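Local coordinates for protein Stk_08120 (Sulfolobus tokodaii str. 7, PDB 2EJX) that probably carries fatty acids, as a member of a thermoacidophile-specific family with a Bet v 1-like fold, at residues Q15-D18 and V19-I23; D127-I130 and R131-I135; R89-D92 and N93-Q97; A28-I31 and P32-P36. One frame throughout, in Å; residues are numbered along the deposited sequence.

Interaction 1: Q15-D18 and V19-I23; sequences QDID and VVMTI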
loop_
_atom_site.group_PDB
_atom_site.type_symbol
_atom_site.label_atom_id
_atom_site.label_comp_id
_atom_site.label_asym_id
_atom_site.label_seq_id
_atom_site.Cartn_x
_atom_site.Cartn_y
_atom_site.Cartn_z
ATOM N N GLN A 15 0.258 5.033 17.092
ATOM C CA GLN A 15 1.213 6.012 16.596
ATOM C C GLN A 15 0.420 7.248 16.177
ATOM O O GLN A 15 -0.809 7.157 16.014
ATOM C CB GLN A 15 2.016 5.441 15.401
ATOM C CG GLN A 15 3.169 4.526 15.738
ATOM C CD GLN A 15 4.414 5.307 16.081
ATOM O OE1 GLN A 15 4.463 6.513 15.902
ATOM N NE2 GLN A 15 5.418 4.623 16.593
ATOM N N ASP A 16 1.079 8.389 16.019
ATOM C CA ASP A 16 0.379 9.602 15.606
ATOM C C ASP A 16 -0.231 9.309 14.245
ATOM O O ASP A 16 0.490 9.035 13.283
ATOM C CB ASP A 16 1.322 10.807 15.516
ATOM C CG ASP A 16 0.628 12.071 15.016
ATOM O OD1 ASP A 16 0.161 12.115 13.863
ATOM O OD2 ASP A 16 0.550 13.054 15.780
ATOM N N ILE A 17 -1.546 9.388 14.177
ATOM C CA ILE A 17 -2.264 8.962 12.978
ATOM C C ILE A 17 -1.895 9.756 11.736
ATOM O O ILE A 17 -1.969 9.239 10.645
ATOM C CB ILE A 17 -3.820 8.995 13.182
ATOM C CG1 ILE A 17 -4.525 8.299 12.004
ATOM C CG2 ILE A 17 -4.339 10.465 13.398
ATOM C CD1 ILE A 17 -4.472 6.759 12.023
ATOM N N ASP A 18 -1.513 11.013 11.902
ATOM C CA ASP A 18 -1.233 11.829 10.769
ATOM C C ASP A 18 0.133 11.485 10.220
ATOM O O ASP A 18 0.334 11.420 9.011
ATOM C CB ASP A 18 -1.441 13.317 11.119
ATOM C CG ASP A 18 -2.917 13.619 11.416
ATOM O OD1 ASP A 18 -3.804 13.145 10.657
ATOM O OD2 ASP A 18 -3.198 14.272 12.436
ATOM N N VAL A 19 1.045 11.131 11.109
ATOM C CA VAL A 19 2.334 10.578 10.672
ATOM C C VAL A 19 2.154 9.277 9.911
ATOM O O VAL A 19 2.779 9.087 8.872
ATOM C CB VAL A 19 3.305 10.433 11.897
ATOM C CG1 VAL A 19 4.587 9.660 11.498
ATOM C CG2 VAL A 19 3.685 11.858 12.385
ATOM N N VAL A 20 1.316 8.395 10.428
ATOM C CA VAL A 20 1.071 7.126 9.776
ATOM C C VAL A 20 0.498 7.297 8.365
ATOM O O VAL A 20 0.932 6.638 7.411
ATOM C CB VAL A 20 0.165 6.254 10.639
ATOM C CG1 VAL A 20 -0.185 4.955 9.923
ATOM C CG2 VAL A 20 0.880 5.942 12.063
ATOM N N MET A 21 -0.527 8.134 8.271
ATOM C CA MET A 21 -1.123 8.481 6.969
ATOM C C MET A 21 -0.073 9.047 5.999
ATOM O O MET A 21 -0.057 8.707 4.800
ATOM C CB MET A 21 -2.269 9.478 7.165
ATOM C CG MET A 21 -3.519 8.935 7.856
ATOM S SD MET A 21 -4.313 7.603 6.885
ATOM C CE MET A 21 -4.938 8.523 5.510
ATOM N N THR A 22 0.764 9.956 6.479
ATOM C CA THR A 22 1.847 10.500 5.665
ATOM C C THR A 22 2.804 9.433 5.125
ATOM O O THR A 22 3.183 9.479 3.957
ATOM C CB THR A 22 2.637 11.629 6.412
ATOM O OG1 THR A 22 1.734 12.666 6.773
ATOM C CG2 THR A 22 3.709 12.237 5.516
ATOM N N ILE A 23 3.208 8.476 5.975
ATOM C CA ILE A 23 4.030 7.369 5.541
ATOM C C ILE A 23 3.304 6.519 4.469
ATOM O O ILE A 23 3.906 6.145 3.479
ATOM C CB ILE A 23 4.590 6.552 6.770
ATOM C CG1 ILE A 23 5.536 7.459 7.564
ATOM C CG2 ILE A 23 5.263 5.205 6.384
ATOM C CD1 ILE A 23 5.931 6.859 8.967
#

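Interaction 2: D127-I130 and R131-I135; sequences DEII and RLERI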
loop_
_atom_site.group_PDB
_atom_site.type_symbol
_atom_site.label_atom_id
_atom_site.label_comp_id
_atom_site.label_asym_id
_atom_site.label_seq_id
_atom_site.Cartn_x
_atom_site.Cartn_y
_atom_site.Cartn_z
ATOM N N ASP A 127 2.631 -0.706 14.471
ATOM C CA ASP A 127 3.308 0.324 15.272
ATOM C C ASP A 127 4.863 0.178 15.311
ATOM O O ASP A 127 5.571 1.206 15.362
ATOM C CB ASP A 127 2.692 0.390 16.655
ATOM C CG ASP A 127 1.359 1.128 16.641
ATOM O OD1 ASP A 127 0.939 1.640 15.569
ATOM O OD2 ASP A 127 0.763 1.257 17.723
ATOM N N GLU A 128 5.339 -1.078 15.291
ATOM C CA GLU A 128 6.775 -1.427 15.201
ATOM C C GLU A 128 7.302 -1.054 13.817
ATOM O O GLU A 128 8.354 -0.454 13.693
ATOM C CB GLU A 128 7.024 -2.928 15.468
ATOM C CG GLU A 128 6.553 -3.445 16.878
ATOM C CD GLU A 128 5.084 -4.001 16.982
ATOM O OE1 GLU A 128 4.178 -3.680 16.163
ATOM O OE2 GLU A 128 4.831 -4.810 17.921
ATOM N N ILE A 129 6.524 -1.348 12.774
ATOM C CA ILE A 129 6.960 -0.946 11.401
ATOM C C ILE A 129 7.100 0.613 11.313
ATOM O O ILE A 129 8.101 1.177 10.822
ATOM C CB ILE A 129 5.959 -1.489 10.376
ATOM C CG1 ILE A 129 6.137 -3.022 10.237
ATOM C CG2 ILE A 129 6.145 -0.704 9.022
ATOM C CD1 ILE A 129 4.932 -3.743 9.594
ATOM N N ILE A 130 6.107 1.332 11.809
ATOM C CA ILE A 130 6.084 2.781 11.701
ATOM C C ILE A 130 7.116 3.411 12.611
ATOM O O ILE A 130 7.693 4.426 12.267
ATOM C CB ILE A 130 4.693 3.353 12.046
ATOM C CG1 ILE A 130 3.612 2.885 11.023
ATOM C CG2 ILE A 130 4.764 4.938 12.234
ATOM C CD1 ILE A 130 3.696 3.571 9.566
ATOM N N ARG A 131 7.353 2.825 13.778
ATOM C CA ARG A 131 8.366 3.374 14.678
ATOM C C ARG A 131 9.735 3.396 13.982
ATOM O O ARG A 131 10.455 4.404 14.010
ATOM C CB ARG A 131 8.455 2.556 15.934
ATOM C CG ARG A 131 9.379 3.154 16.966
ATOM C CD ARG A 131 9.411 2.289 18.231
ATOM N NE ARG A 131 9.997 0.986 17.941
ATOM C CZ ARG A 131 11.302 0.738 17.919
ATOM N NH1 ARG A 131 12.175 1.698 18.196
ATOM N NH2 ARG A 131 11.731 -0.473 17.613
ATOM N N LEU A 132 10.073 2.279 13.371
ATOM C CA LEU A 132 11.306 2.189 12.553
ATOM C C LEU A 132 11.320 3.144 11.343
ATOM O O LEU A 132 12.366 3.750 11.058
ATOM C CB LEU A 132 11.515 0.722 12.110
ATOM C CG LEU A 132 11.922 -0.181 13.266
ATOM C CD1 LEU A 132 11.951 -1.644 12.774
ATOM C CD2 LEU A 132 13.298 0.187 13.842
ATOM N N GLU A 133 10.192 3.266 10.627
ATOM C CA GLU A 133 10.084 4.257 9.537
ATOM C C GLU A 133 10.358 5.668 10.046
ATOM O O GLU A 133 11.059 6.431 9.434
ATOM C CB GLU A 133 8.691 4.174 8.843
ATOM C CG GLU A 133 8.512 2.899 7.981
ATOM C CD GLU A 133 9.507 2.885 6.794
ATOM O OE1 GLU A 133 9.941 3.951 6.298
ATOM O OE2 GLU A 133 9.859 1.781 6.383
ATOM N N ARG A 134 9.772 6.012 11.177
ATOM C CA ARG A 134 9.981 7.332 11.759
ATOM C C ARG A 134 11.433 7.647 12.132
ATOM O O ARG A 134 11.895 8.802 12.022
ATOM C CB ARG A 134 9.095 7.446 12.983
ATOM C CG ARG A 134 7.645 7.613 12.570
ATOM C CD ARG A 134 6.776 7.872 13.816
ATOM N NE ARG A 134 6.917 9.269 14.227
ATOM C CZ ARG A 134 6.147 9.881 15.131
ATOM N NH1 ARG A 134 5.200 9.196 15.739
ATOM N NH2 ARG A 134 6.333 11.181 15.427
ATOM N N ILE A 135 12.139 6.638 12.618
ATOM C CA ILE A 135 13.534 6.819 13.044
ATOM C C ILE A 135 14.328 7.126 11.772
ATOM O O ILE A 135 15.123 8.090 11.719
ATOM C CB ILE A 135 14.124 5.580 13.808
ATOM C CG1 ILE A 135 13.529 5.442 15.214
ATOM C CG2 ILE A 135 15.668 5.742 13.957
ATOM C CD1 ILE A 135 13.707 4.051 15.814
HETATM O O HOH W 1 9.850 -0.346 9.090
#

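Interaction 3: R89-D92 and N93-Q97; sequences RKKD and NNTLQ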
loop_
_atom_site.group_PDB
_atom_site.type_symbol
_atom_site.label_atom_id
_atom_site.label_comp_id
_atom_site.label_asym_id
_atom_site.label_seq_id
_atom_site.Cartn_x
_atom_site.Cartn_y
_atom_site.Cartn_z
ATOM N N ARG A 89 -7.579 5.287 4.208
ATOM C CA ARG A 89 -8.519 6.266 4.747
ATOM C C ARG A 89 -8.412 6.314 6.265
ATOM O O ARG A 89 -8.477 5.282 6.905
ATOM C CB ARG A 89 -9.960 5.954 4.348
ATOM C CG ARG A 89 -10.197 5.843 2.833
ATOM C CD ARG A 89 -11.661 5.429 2.554
ATOM N NE ARG A 89 -11.933 5.398 1.106
ATOM C CZ ARG A 89 -12.738 4.527 0.497
ATOM N NH1 ARG A 89 -13.408 3.610 1.194
ATOM N NH2 ARG A 89 -12.892 4.598 -0.820
ATOM N N LYS A 90 -8.199 7.512 6.813
ATOM C CA LYS A 90 -8.265 7.697 8.232
ATOM C C LYS A 90 -9.734 7.595 8.660
ATOM O O LYS A 90 -10.589 8.281 8.108
ATOM C CB LYS A 90 -7.648 9.056 8.626
ATOM C CG LYS A 90 -7.940 9.458 10.079
ATOM C CD LYS A 90 -7.113 10.616 10.497
ATOM C CE LYS A 90 -7.586 11.166 11.817
ATOM N NZ LYS A 90 -6.985 12.504 12.107
ATOM N N LYS A 91 -10.017 6.759 9.658
ATOM C CA LYS A 91 -11.375 6.596 10.177
ATOM C C LYS A 91 -11.573 7.355 11.478
ATOM O O LYS A 91 -12.660 7.907 11.709
ATOM C CB LYS A 91 -11.724 5.117 10.321
ATOM C CG LYS A 91 -11.599 4.339 9.045
ATOM C CD LYS A 91 -12.485 3.091 9.023
ATOM C CE LYS A 91 -12.136 2.135 10.126
ATOM N NZ LYS A 91 -12.697 0.784 9.875
ATOM N N ASP A 92 -10.557 7.355 12.353
ATOM C CA ASP A 92 -10.556 8.200 13.558
ATOM C C ASP A 92 -9.123 8.327 13.988
ATOM O O ASP A 92 -8.232 7.977 13.194
ATOM C CB ASP A 92 -11.414 7.619 14.706
ATOM C CG ASP A 92 -11.066 6.162 15.037
ATOM O OD1 ASP A 92 -9.860 5.774 15.122
ATOM O OD2 ASP A 92 -12.028 5.395 15.201
ATOM N N ASN A 93 -8.902 8.777 15.232
ATOM C CA ASN A 93 -7.542 9.068 15.721
ATOM C C ASN A 93 -6.646 7.832 15.893
ATOM O O ASN A 93 -5.418 7.958 16.050
ATOM C CB ASN A 93 -7.594 9.842 17.066
ATOM C CG ASN A 93 -6.184 10.076 17.660
ATOM O OD1 ASN A 93 -5.784 9.436 18.652
ATOM N ND2 ASN A 93 -5.415 10.960 17.026
ATOM N N ASN A 94 -7.243 6.642 15.883
ATOM C CA ASN A 94 -6.454 5.425 16.126
ATOM C C ASN A 94 -6.700 4.325 15.118
ATOM O O ASN A 94 -6.355 3.199 15.386
ATOM C CB ASN A 94 -6.726 4.832 17.532
ATOM C CG ASN A 94 -6.282 5.747 18.655
ATOM O OD1 ASN A 94 -5.088 5.814 18.994
ATOM N ND2 ASN A 94 -7.251 6.422 19.282
ATOM N N THR A 95 -7.351 4.641 13.990
ATOM C CA THR A 95 -7.840 3.607 13.091
ATOM C C THR A 95 -7.795 4.122 11.662
ATOM O O THR A 95 -8.185 5.265 11.396
ATOM C CB THR A 95 -9.313 3.205 13.400
ATOM O OG1 THR A 95 -9.486 3.158 14.814
ATOM C CG2 THR A 95 -9.643 1.850 12.824
ATOM N N LEU A 96 -7.343 3.262 10.758
ATOM C CA LEU A 96 -7.446 3.526 9.360
ATOM C C LEU A 96 -7.997 2.319 8.618
ATOM O O LEU A 96 -8.113 1.217 9.179
ATOM C CB LEU A 96 -6.110 4.008 8.775
ATOM C CG LEU A 96 -4.845 3.158 8.830
ATOM C CD1 LEU A 96 -4.732 2.103 7.710
ATOM C CD2 LEU A 96 -3.633 4.066 8.786
ATOM N N GLN A 97 -8.360 2.550 7.357
ATOM C CA GLN A 97 -8.811 1.468 6.476
ATOM C C GLN A 97 -7.989 1.481 5.214
ATOM O O GLN A 97 -7.758 2.547 4.648
ATOM C CB GLN A 97 -10.324 1.671 6.131
ATOM C CG GLN A 97 -11.041 0.426 5.530
ATOM C CD GLN A 97 -11.324 -0.742 6.493
ATOM O OE1 GLN A 97 -11.565 -1.876 6.058
ATOM N NE2 GLN A 97 -11.316 -0.473 7.770
HETATM O O HOH W 2 -7.023 12.249 14.998
#

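Interaction 4: A28-I31 and P32-P36; sequences AFTI and PQIFP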
loop_
_atom_site.group_PDB
_atom_site.type_symbol
_atom_site.label_atom_id
_atom_site.label_comp_id
_atom_site.label_asym_id
_atom_site.label_seq_id
_atom_site.Cartn_x
_atom_site.Cartn_y
_atom_site.Cartn_z
ATOM N N ALA A 28 6.987 4.277 -1.876
ATOM C CA ALA A 28 8.140 3.438 -1.569
ATOM C C ALA A 28 7.889 2.637 -0.293
ATOM O O ALA A 28 8.516 1.621 -0.051
ATOM C CB ALA A 28 9.364 4.303 -1.387
ATOM N N PHE A 29 6.975 3.125 0.530
ATOM C CA PHE A 29 6.542 2.357 1.700
ATOM C C PHE A 29 5.445 1.383 1.327
ATOM O O PHE A 29 5.609 0.128 1.406
ATOM C CB PHE A 29 6.057 3.292 2.840
ATOM C CG PHE A 29 5.475 2.549 4.025
ATOM C CD1 PHE A 29 6.335 1.899 4.957
ATOM C CD2 PHE A 29 4.108 2.467 4.221
ATOM C CE1 PHE A 29 5.814 1.169 6.049
ATOM C CE2 PHE A 29 3.551 1.735 5.326
ATOM C CZ PHE A 29 4.408 1.098 6.263
ATOM N N THR A 30 4.359 1.971 0.821
ATOM C CA THR A 30 3.055 1.314 0.707
ATOM C C THR A 30 3.055 0.169 -0.311
ATOM O O THR A 30 2.480 -0.885 -0.042
ATOM C CB THR A 30 1.983 2.351 0.389
ATOM O OG1 THR A 30 1.927 3.306 1.464
ATOM C CG2 THR A 30 0.602 1.710 0.204
ATOM N N ILE A 31 3.687 0.365 -1.469
ATOM C CA ILE A 31 3.625 -0.637 -2.536
ATOM C C ILE A 31 4.375 -1.933 -2.174
ATOM O O ILE A 31 3.800 -3.004 -2.295
ATOM C CB ILE A 31 4.038 -0.035 -3.954
ATOM C CG1 ILE A 31 3.158 1.167 -4.307
ATOM C CG2 ILE A 31 3.980 -1.055 -5.044
ATOM C CD1 ILE A 31 1.715 0.873 -4.439
ATOM N N PRO A 32 5.659 -1.856 -1.725
ATOM C CA PRO A 32 6.322 -3.089 -1.301
ATOM C C PRO A 32 5.635 -3.773 -0.109
ATOM O O PRO A 32 5.641 -5.004 -0.010
ATOM C CB PRO A 32 7.729 -2.610 -0.920
ATOM C CG PRO A 32 7.880 -1.312 -1.727
ATOM C CD PRO A 32 6.569 -0.700 -1.626
ATOM N N GLN A 33 5.005 -2.990 0.747
ATOM C CA GLN A 33 4.300 -3.558 1.926
ATOM C C GLN A 33 3.053 -4.350 1.581
ATOM O O GLN A 33 2.724 -5.299 2.309
ATOM C CB GLN A 33 3.930 -2.489 2.954
ATOM C CG GLN A 33 5.091 -1.901 3.752
ATOM C CD GLN A 33 5.668 -2.838 4.812
ATOM O OE1 GLN A 33 6.716 -2.542 5.439
ATOM N NE2 GLN A 33 5.016 -3.947 5.021
ATOM N N ILE A 34 2.361 -3.935 0.501
ATOM C CA ILE A 34 1.012 -4.466 0.187
ATOM C C ILE A 34 0.942 -5.337 -1.058
ATOM O O ILE A 34 0.319 -6.406 -1.052
ATOM C CB ILE A 34 -0.049 -3.312 0.142
ATOM C CG1 ILE A 34 -0.245 -2.707 1.554
ATOM C CG2 ILE A 34 -1.436 -3.829 -0.341
ATOM C CD1 ILE A 34 -0.829 -1.338 1.521
ATOM N N PHE A 35 1.621 -4.913 -2.131
ATOM C CA PHE A 35 1.527 -5.630 -3.392
ATOM C C PHE A 35 2.244 -6.984 -3.303
ATOM O O PHE A 35 3.160 -7.119 -2.493
ATOM C CB PHE A 35 2.039 -4.766 -4.551
ATOM C CG PHE A 35 0.977 -3.874 -5.137
ATOM C CD1 PHE A 35 0.239 -3.020 -4.320
ATOM C CD2 PHE A 35 0.672 -3.933 -6.489
ATOM C CE1 PHE A 35 -0.766 -2.200 -4.839
ATOM C CE2 PHE A 35 -0.354 -3.122 -7.027
ATOM C CZ PHE A 35 -1.052 -2.246 -6.203
ATOM N N PRO A 36 1.798 -8.001 -4.090
ATOM C CA PRO A 36 2.470 -9.311 -4.007
ATOM C C PRO A 36 3.902 -9.328 -4.532
ATOM O O PRO A 36 4.123 -9.049 -5.711
ATOM C CB PRO A 36 1.603 -10.247 -4.871
ATOM C CG PRO A 36 0.402 -9.471 -5.271
ATOM C CD PRO A 36 0.656 -8.007 -5.044
#

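Interaction 1: Q15-D18 and V19-I23
Asp-16 caps the start of helix 17-24, and its side chain reaches forward to the first turn. Asp-16 CB lies 4.1 Å from Val-19 CG2. The side chains of Asp-16 and Val-19 cross at about a right angle. CG stands anti to the backbone N (chi1 177°), which swings the carboxylate along the chain toward the amides that begin the helix. Asp-16 OD1 then accepts from Asp-18 N at 2.8 Å and from Val-19 N at 3.1 Å. The two N-H groups come to its anti side from opposite faces of the carboxylate plane, each tilted by about 25°. The bond to Val-19 N is the straighter of the two. The backbone O of Asp-16 takes Val-20 N at 3.0 Å, so one residue serves three amides.

Before the cap, Gln-15 CB packs on Val-20 CG2 at 3.6 Å. The amide of Gln-15 has its own partner, Arg-134 on helix 105-137. Within the helix, Asp-18 O accepts twice from Thr-22, one turn later: from its N and from OG1, the hydroxyl at 2.9 Å. These donors also arrive from opposite faces of the carbonyl. On the buried side, Ile-17 CG1 sits 4.3 Å from Met-21 CG, and both side chains also touch Lys-90 on strand 82-92.

The chemistry is that of a classical N-cap. The carboxylate satisfies amides that lack a preceding turn, and its negative charge would be expected to suit the positive end of the helix dipole.

Interaction 2: D127-I130 and R131-I135
Residues 127-135 are helical, with a kink at Asp-127 and Glu-128; from Arg-131 to Arg-134 each N-H bonds the carbonyl four residues back, the shortest bond being Arg-134 N to Ile-130 O at 2.8 Å. The bond from Glu-133 N to Ile-129 O is 3.0 Å long, and that from Arg-131 N to Asp-127 O is 2.9 Å.

Ile-130 and Arg-134 make the main side-chain contact. The Ile-130 CG2 methyl touches Arg-134 CD at 3.9 Å, and the two chains cross obliquely. Arg-134 CG points back over the turn, beside its own backbone N (chi1 -74°), and comes to 3.2 Å from Ile-130 O. The aliphatic part of the arginine thus rests on the isoleucine. Its guanidinium bends off at chi3 to bond Gln-15 and to form a salt bridge with the C-terminal carboxylate of Ile-139.

Glu-133 CG lies 4.4 Å from Ile-129 CG2 and 3.3 Å from Ile-129 O. A water lies 2.9 Å from Ile-129 O and makes a weak bond with Glu-133 OE2. The other carboxylate oxygen, OE1, pairs with Lys-136 and Arg-137 further along the helix.

The contact lies near the end of helix 105-137, the long C-terminal helix of the Bet v 1-like fold. Ile-130 packs on Val-20 and Ile-23 of helix 17-24. Ile-129 and Glu-133 meet Phe-29 of helix 27-34. Asp-127 bonds Thr-13 and Asn-14 in the loop after strand 7-12.

Interaction 3: R89-D92 and N93-Q97
Arg-89 pairs with Gln-97 through two backbone bonds. Both the Arg-89 N to Gln-97 O bond and the Gln-97 N to Arg-89 O bond are 2.8 Å long. Lys-90 faces Leu-96 as a non-hydrogen-bonded pair. Its extended chain carries Lys-90 NZ to a water at 2.9 Å that also accepts from Asn-93 ND2. The Lys-91 N-H bonds Thr-95 O, and the Lys-91 side chain turns over the second strand. There Lys-91 CE touches Thr-95 CG2 at 3.7 Å and Lys-91 CD touches Gln-97 CB at 3.9 Å. NZ goes on to a salt bridge with Glu-10 of strand 7-12.

Asp-92 opens the turn. Its CG is wedged between the backbone N and the carbonyl carbon (chi1 52°), which holds the carboxylate over the turn. Asp-92 OD1 accepts from Thr-95 OG1 at 2.7 Å on its syn side and from Asn-94 N at 2.9 Å on its anti side. Asp-92 N also makes a weak bond to Thr-95 O, which thereby accepts from two successive amides.

This is a beta hairpin joining strands 82-92 and 95-102. A type I turn runs from Asp-92 to Thr-95, and a beta bulge shifts the register between Lys-90 and Asp-92.

Interaction 4: A28-I31 and P32-P36
Phe-29 O accepts from Gln-33 N at 3.2 Å, within the last turns of helix 27-34. This is the second of two short helices that follow one another in the Bet v 1-like fold. Pro-32 has no N-H to give, so the helix is kinked there. Its ring presses Pro-32 CG against Ala-28 O at 3.4 Å. At the C-terminal end, Ile-31 O takes two donors: Phe-35 N, in its carbonyl plane at 2.9 Å, and Ile-34 N, well above that plane at 3.3 Å. Ile-34 N also reaches Thr-30 O, but that bond is weak. The Thr-30 hydroxyl bonds Phe-24 O, and Ile-34 O takes Asn-118 ND2 from helix 105-137. Pro-36 O is hydrogen-bonded to Tyr-60 OH.

The side chains pack in pairs one turn apart. Thr-30 CG2 and Ile-34 CD1 lie side by side at 3.6 Å, pointing the same way, and both residues touch Leu-86 of strand 82-92. Ile-31 and Phe-35 also run alongside each other. Ile-31 further meets Phe-49 and Ala-51 of strand 48-55, and the Phe-35 ring meets Tyr-77 edge-to-face. Phe-29 has its CG anti to the backbone N (chi1 175°), which leaves a ring face beneath Gln-33. The methylene there makes a CH-pi contact: Gln-33 CG stands 4.0 Å from the Phe-29 ring centroid, 14° off its normal.

Interaction 4 is the buried one, its centre about 5 Å from the centre of the chain. It combines helix-end backbone bonds with apolar packing on the sheet and on helix 105-137. Interaction 2 is a surface contact, and interactions 1 and 3 are partly buried. Interaction 1 touches interactions 2 and 3, since helix 17-24 meets both the C-terminal helix and the hairpin. Phe-29 joins interaction 4 to Ile-23 of interaction 1 and to interaction 2. Interactions 2 and 3 do not touch. Aspartates accept from backbone N-H groups in 15-23 and 89-97, at a helix start and a hairpin turn. In 127-135, Asp-127, Glu-133 and Arg-134 find partners beyond the two segments.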